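Local coordinates for Phthiocerol/phthiodiolone dimycocerosyl transferase (Mycobacterium tuberculosis, PDB 1Q9J), which probably catalyses the transfer of mycocerosic acids from mycocerosic acid synthase onto phthiocerol-type alcohols, the final step in making dimycocerosate lipids, at residues Val33-Ala38 and Asp145-Gly150; Ala116-Tyr121 and Glu138-Tyr143. All coordinates share one frame; numbering follows the deposited sequence.

Contact 1 (Val33-Ala38 and Asp145-Gly150)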
loop_
_atom_site.group_PDB
_atom_site.type_symbol
_atom_site.label_atom_id
_atom_site.label_comp_id
_atom_site.label_asym_id
_atom_site.label_seq_id
_atom_site.Cartn_x
_atom_site.Cartn_y
_atom_site.Cartn_z
ATOM N N VAL A 33 -27.502 -3.045 7.270
ATOM C CA VAL A 33 -27.817 -1.764 7.894
ATOM C C VAL A 33 -26.638 -1.097 8.609
ATOM O O VAL A 33 -26.129 -1.602 9.608
ATOM C CB VAL A 33 -28.989 -1.929 8.888
ATOM C CG1 VAL A 33 -29.355 -0.584 9.507
ATOM C CG2 VAL A 33 -30.183 -2.526 8.160
ATOM N N ILE A 34 -26.224 0.050 8.081
ATOM C CA ILE A 34 -25.123 0.828 8.631
ATOM C C ILE A 34 -25.647 1.803 9.684
ATOM O O ILE A 34 -26.256 2.809 9.345
ATOM C CB ILE A 34 -24.406 1.635 7.513
ATOM C CG1 ILE A 34 -23.546 0.712 6.670
ATOM C CG2 ILE A 34 -23.558 2.737 8.108
ATOM C CD1 ILE A 34 -24.332 -0.245 5.840
ATOM N N ASP A 35 -25.423 1.493 10.956
ATOM C CA ASP A 35 -25.875 2.358 12.047
ATOM C C ASP A 35 -24.971 3.588 12.127
ATOM O O ASP A 35 -24.161 3.727 13.044
ATOM C CB ASP A 35 -25.854 1.574 13.367
ATOM C CG ASP A 35 -26.084 2.453 14.592
ATOM O OD1 ASP A 35 -26.285 1.894 15.697
ATOM O OD2 ASP A 35 -26.055 3.699 14.470
ATOM N N VAL A 36 -25.130 4.482 11.158
ATOM C CA VAL A 36 -24.332 5.705 11.067
ATOM C C VAL A 36 -23.929 6.357 12.401
ATOM O O VAL A 36 -22.767 6.734 12.571
ATOM C CB VAL A 36 -25.044 6.770 10.171
ATOM C CG1 VAL A 36 -24.187 8.034 10.062
ATOM C CG2 VAL A 36 -25.293 6.197 8.778
ATOM N N ASP A 37 -24.866 6.507 13.338
ATOM C CA ASP A 37 -24.542 7.129 14.627
ATOM C C ASP A 37 -23.384 6.420 15.329
ATOM O O ASP A 37 -22.462 7.069 15.839
ATOM C CB ASP A 37 -25.766 7.142 15.557
ATOM C CG ASP A 37 -26.753 8.264 15.230
ATOM O OD1 ASP A 37 -26.361 9.217 14.515
ATOM O OD2 ASP A 37 -27.914 8.196 15.703
ATOM N N ALA A 38 -23.449 5.091 15.358
ATOM C CA ALA A 38 -22.421 4.264 15.986
ATOM C C ALA A 38 -21.118 4.345 15.201
ATOM O O ALA A 38 -20.039 4.365 15.782
ATOM C CB ALA A 38 -22.893 2.815 16.055
ATOM N N ASP A 145 -18.057 -2.740 18.233
ATOM C CA ASP A 145 -18.219 -2.502 19.660
ATOM C C ASP A 145 -19.182 -1.351 19.885
ATOM O O ASP A 145 -19.714 -1.183 20.979
ATOM C CB ASP A 145 -16.880 -2.155 20.322
ATOM C CG ASP A 145 -15.916 -3.324 20.351
ATOM O OD1 ASP A 145 -16.351 -4.452 20.678
ATOM O OD2 ASP A 145 -14.719 -3.105 20.064
ATOM N N ALA A 146 -19.395 -0.547 18.852
ATOM C CA ALA A 146 -20.291 0.602 18.946
ATOM C C ALA A 146 -21.746 0.193 18.732
ATOM O O ALA A 146 -22.654 0.772 19.326
ATOM C CB ALA A 146 -19.890 1.652 17.919
ATOM N N VAL A 147 -21.956 -0.803 17.873
ATOM C CA VAL A 147 -23.291 -1.309 17.576
ATOM C C VAL A 147 -23.652 -2.381 18.602
ATOM O O VAL A 147 -24.765 -2.403 19.121
ATOM C CB VAL A 147 -23.353 -1.917 16.144
ATOM C CG1 VAL A 147 -24.639 -2.715 15.955
ATOM C CG2 VAL A 147 -23.272 -0.806 15.102
ATOM N N THR A 148 -22.705 -3.268 18.887
ATOM C CA THR A 148 -22.924 -4.329 19.857
ATOM C C THR A 148 -23.149 -3.731 21.236
ATOM O O THR A 148 -24.069 -4.111 21.956
ATOM C CB THR A 148 -21.722 -5.270 19.915
ATOM O OG1 THR A 148 -21.646 -6.003 18.691
ATOM C CG2 THR A 148 -21.852 -6.235 21.068
ATOM N N THR A 149 -22.301 -2.780 21.593
ATOM C CA THR A 149 -22.400 -2.116 22.878
ATOM C C THR A 149 -22.624 -0.643 22.585
ATOM O O THR A 149 -22.540 -0.216 21.435
ATOM C CB THR A 149 -21.102 -2.274 23.663
ATOM O OG1 THR A 149 -20.691 -3.645 23.612
ATOM C CG2 THR A 149 -21.301 -1.846 25.103
ATOM N N GLY A 150 -22.913 0.138 23.615
ATOM C CA GLY A 150 -23.121 1.554 23.393
ATOM C C GLY A 150 -21.789 2.282 23.369
ATOM O O GLY A 150 -21.727 3.483 23.102
#

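Contact 2 (Ala116-Tyr121 and Glu138-Tyr143)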
loop_
_atom_site.group_PDB
_atom_site.type_symbol
_atom_site.label_atom_id
_atom_site.label_comp_id
_atom_site.label_asym_id
_atom_site.label_seq_id
_atom_site.Cartn_x
_atom_site.Cartn_y
_atom_site.Cartn_z
ATOM N N ALA A 116 -24.088 -0.062 2.044
ATOM C CA ALA A 116 -23.448 1.169 1.590
ATOM C C ALA A 116 -21.981 0.945 1.233
ATOM O O ALA A 116 -21.517 -0.190 1.190
ATOM C CB ALA A 116 -23.557 2.223 2.683
ATOM N N GLU A 117 -21.263 2.033 0.963
ATOM C CA GLU A 117 -19.837 1.963 0.651
ATOM C C GLU A 117 -19.059 2.782 1.672
ATOM O O GLU A 117 -19.261 3.990 1.792
ATOM C CB GLU A 117 -19.529 2.532 -0.731
ATOM C CG GLU A 117 -20.250 1.871 -1.870
ATOM C CD GLU A 117 -19.842 2.445 -3.219
ATOM O OE1 GLU A 117 -20.541 2.168 -4.222
ATOM O OE2 GLU A 117 -18.818 3.167 -3.273
ATOM N N LEU A 118 -18.174 2.120 2.407
ATOM C CA LEU A 118 -17.354 2.796 3.400
ATOM C C LEU A 118 -16.025 3.059 2.712
ATOM O O LEU A 118 -15.451 2.161 2.096
ATOM C CB LEU A 118 -17.147 1.901 4.619
ATOM C CG LEU A 118 -16.522 2.566 5.842
ATOM C CD1 LEU A 118 -17.383 3.729 6.288
ATOM C CD2 LEU A 118 -16.382 1.547 6.954
ATOM N N THR A 119 -15.544 4.293 2.795
ATOM C CA THR A 119 -14.278 4.637 2.163
ATOM C C THR A 119 -13.469 5.547 3.056
ATOM O O THR A 119 -13.938 6.613 3.451
ATOM C CB THR A 119 -14.491 5.348 0.828
ATOM O OG1 THR A 119 -15.394 4.583 0.030
ATOM C CG2 THR A 119 -13.168 5.500 0.086
ATOM N N LEU A 120 -12.249 5.115 3.364
ATOM C CA LEU A 120 -11.355 5.890 4.202
ATOM C C LEU A 120 -10.238 6.466 3.353
ATOM O O LEU A 120 -9.626 5.762 2.552
ATOM C CB LEU A 120 -10.748 5.025 5.296
ATOM C CG LEU A 120 -10.006 5.835 6.362
ATOM C CD1 LEU A 120 -10.983 6.201 7.471
ATOM C CD2 LEU A 120 -8.854 5.013 6.932
ATOM N N TYR A 121 -9.998 7.760 3.515
ATOM C CA TYR A 121 -8.936 8.435 2.782
ATOM C C TYR A 121 -7.885 8.824 3.796
ATOM O O TYR A 121 -8.178 9.439 4.829
ATOM C CB TYR A 121 -9.445 9.680 2.072
ATOM C CG TYR A 121 -10.433 9.384 0.983
ATOM C CD1 TYR A 121 -11.775 9.192 1.280
ATOM C CD2 TYR A 121 -10.023 9.297 -0.354
ATOM C CE1 TYR A 121 -12.686 8.925 0.271
ATOM C CE2 TYR A 121 -10.927 9.028 -1.373
ATOM C CZ TYR A 121 -12.261 8.842 -1.053
ATOM O OH TYR A 121 -13.164 8.548 -2.056
ATOM N N GLU A 138 -9.036 -1.179 12.976
ATOM C CA GLU A 138 -9.423 -0.602 14.247
ATOM C C GLU A 138 -10.826 0.014 14.131
ATOM O O GLU A 138 -11.696 -0.218 14.984
ATOM C CB GLU A 138 -8.444 0.484 14.653
ATOM C CG GLU A 138 -8.630 0.970 16.074
ATOM C CD GLU A 138 -7.606 2.007 16.459
ATOM O OE1 GLU A 138 -6.382 1.743 16.273
ATOM O OE2 GLU A 138 -8.034 3.078 16.966
ATOM N N LEU A 139 -11.036 0.805 13.079
ATOM C CA LEU A 139 -12.325 1.444 12.839
ATOM C C LEU A 139 -13.478 0.429 12.941
ATOM O O LEU A 139 -14.392 0.603 13.754
ATOM C CB LEU A 139 -12.350 2.100 11.448
ATOM C CG LEU A 139 -13.723 2.628 10.973
ATOM C CD1 LEU A 139 -14.102 3.876 11.759
ATOM C CD2 LEU A 139 -13.651 2.942 9.490
ATOM N N PHE A 140 -13.434 -0.620 12.121
ATOM C CA PHE A 140 -14.472 -1.638 12.149
ATOM C C PHE A 140 -14.532 -2.361 13.501
ATOM O O PHE A 140 -15.591 -2.857 13.907
ATOM C CB PHE A 140 -14.249 -2.683 11.072
ATOM C CG PHE A 140 -14.653 -2.258 9.689
ATOM C CD1 PHE A 140 -13.807 -1.476 8.911
ATOM C CD2 PHE A 140 -15.816 -2.762 9.110
ATOM C CE1 PHE A 140 -14.100 -1.212 7.552
ATOM C CE2 PHE A 140 -16.128 -2.506 7.751
ATOM C CZ PHE A 140 -15.265 -1.737 6.975
ATOM N N SER A 141 -13.405 -2.443 14.198
ATOM C CA SER A 141 -13.404 -3.101 15.489
ATOM C C SER A 141 -14.212 -2.247 16.456
ATOM O O SER A 141 -14.915 -2.761 17.309
ATOM C CB SER A 141 -11.971 -3.271 16.008
ATOM O OG SER A 141 -11.963 -3.548 17.415
ATOM N N ARG A 142 -14.121 -0.934 16.300
ATOM C CA ARG A 142 -14.845 -0.029 17.177
ATOM C C ARG A 142 -16.305 0.085 16.770
ATOM O O ARG A 142 -17.175 0.293 17.611
ATOM C CB ARG A 142 -14.199 1.352 17.164
ATOM C CG ARG A 142 -12.683 1.301 17.250
ATOM C CD ARG A 142 -12.094 2.641 17.638
ATOM N NE ARG A 142 -12.053 2.772 19.078
ATOM C CZ ARG A 142 -10.938 2.923 19.780
ATOM N NH1 ARG A 142 -9.764 2.971 19.166
ATOM N NH2 ARG A 142 -11.001 3.003 21.105
ATOM N N TYR A 143 -16.579 -0.036 15.478
ATOM C CA TYR A 143 -17.953 0.038 15.017
ATOM C C TYR A 143 -18.717 -1.137 15.614
ATOM O O TYR A 143 -19.789 -0.962 16.180
ATOM C CB TYR A 143 -18.005 -0.026 13.497
ATOM C CG TYR A 143 -19.414 -0.100 12.970
ATOM C CD1 TYR A 143 -20.281 0.987 13.069
ATOM C CD2 TYR A 143 -19.888 -1.266 12.380
ATOM C CE1 TYR A 143 -21.589 0.909 12.584
ATOM C CE2 TYR A 143 -21.186 -1.356 11.895
ATOM C CZ TYR A 143 -22.029 -0.266 11.998
ATOM O OH TYR A 143 -23.299 -0.355 11.488
#

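Contact 1 (Val33-Ala38 and Asp145-Gly150)
A38 and A146 bring two antiparallel helices together at their ends, in one of the two related domains: helix 36-49 starts here, where helix 129-148 finishes. The contact is mostly methyl packing, without a hydrogen bond across it. A38 CB and A146 CB lie 3.7 Å apart, A146 CB rests 3.5 Å from A38 O, and the small side chains let the backbones approach to 5.2 Å between A38 CA and A146 CA. V147 extends the patch. Its CG2 branch reaches A38 CB at 3.8 Å and meets D35 CB at 3.9 Å, with the D35 and V147 side chains passing alongside in opposite directions.

Polar bonds of 33-38 and 145-150 lie inside each segment or run to other residues: Y143 OH, one turn back on helix 129-148, probably bonds to D35 N, and D145 pairs with R354 in a salt bridge. D35, the centre of an inverse gamma turn, is the N-cap of helix 36-49. With CG opposite the backbone N (chi1 170°), its carboxylate folds back over the helix start, where A38 N donates to D35 OD2 at 3.1 Å, nearly straight (167°) but from well above the carboxylate plane.

Contact 2 (Ala116-Tyr121 and Glu138-Tyr143)
R142 NH1 lies 2.8 Å from E138 OE2, a salt bridge one turn apart in this helix-on-sheet layer, on the side of helix 129-148 that packs on helix 36-49. The carboxylate oxygen meets the guanidinium at its edge, in plane, although as a hydrogen bond it is weak, bent to 127°. E138 OE1 is hydrogen-bonded to H50 NE2, while weak bonds from R142 to the carbonyls of P152 and P154 further hold the guanidinium.

The contact with the mixed sheet is wholly apolar. L139 points toward the strand, whereas F140 sets out across it and brings the far end of its ring to L118. L118, on an inner strand, is the residue both meet. Its first torsion (chi1 -169°) extends the chain away from the backbone N, and its CD2 methyl reaches both partners, coming within 4.0 Å of L139 CD2. I28 of the adjoining strand 23-31 also packs on F140. All three touching residues are buried, as suits the seam between a helix and the sheet it covers. The L118 methyl approaches the outer end of the ring obliquely, with CD2 3.5 Å from F140 CZ and 3.6 Å from F140 CE1.

Contacts 1 and 2 have centres about 11 Å apart and share helix 129-148. Contact 2 uses its middle, against strand 117-123 of the mixed sheet, and contact 1 its last turn, against the start of helix 36-49. In chain order 33-38 comes first, then 116-121, 138-143 and 145-150, so contact 2 falls wholly between the two segments of contact 1. The Y143 hydroxyl and the packing of I34 CD1 on A116 N join them directly. Helix 129-148 is thereby fixed to both sheet and neighbouring helix. In sequence, H124, the probable proton acceptor, and D128, thought to organise the active site, fall around the connection from strand 117-123 to that helix, away from both contacts.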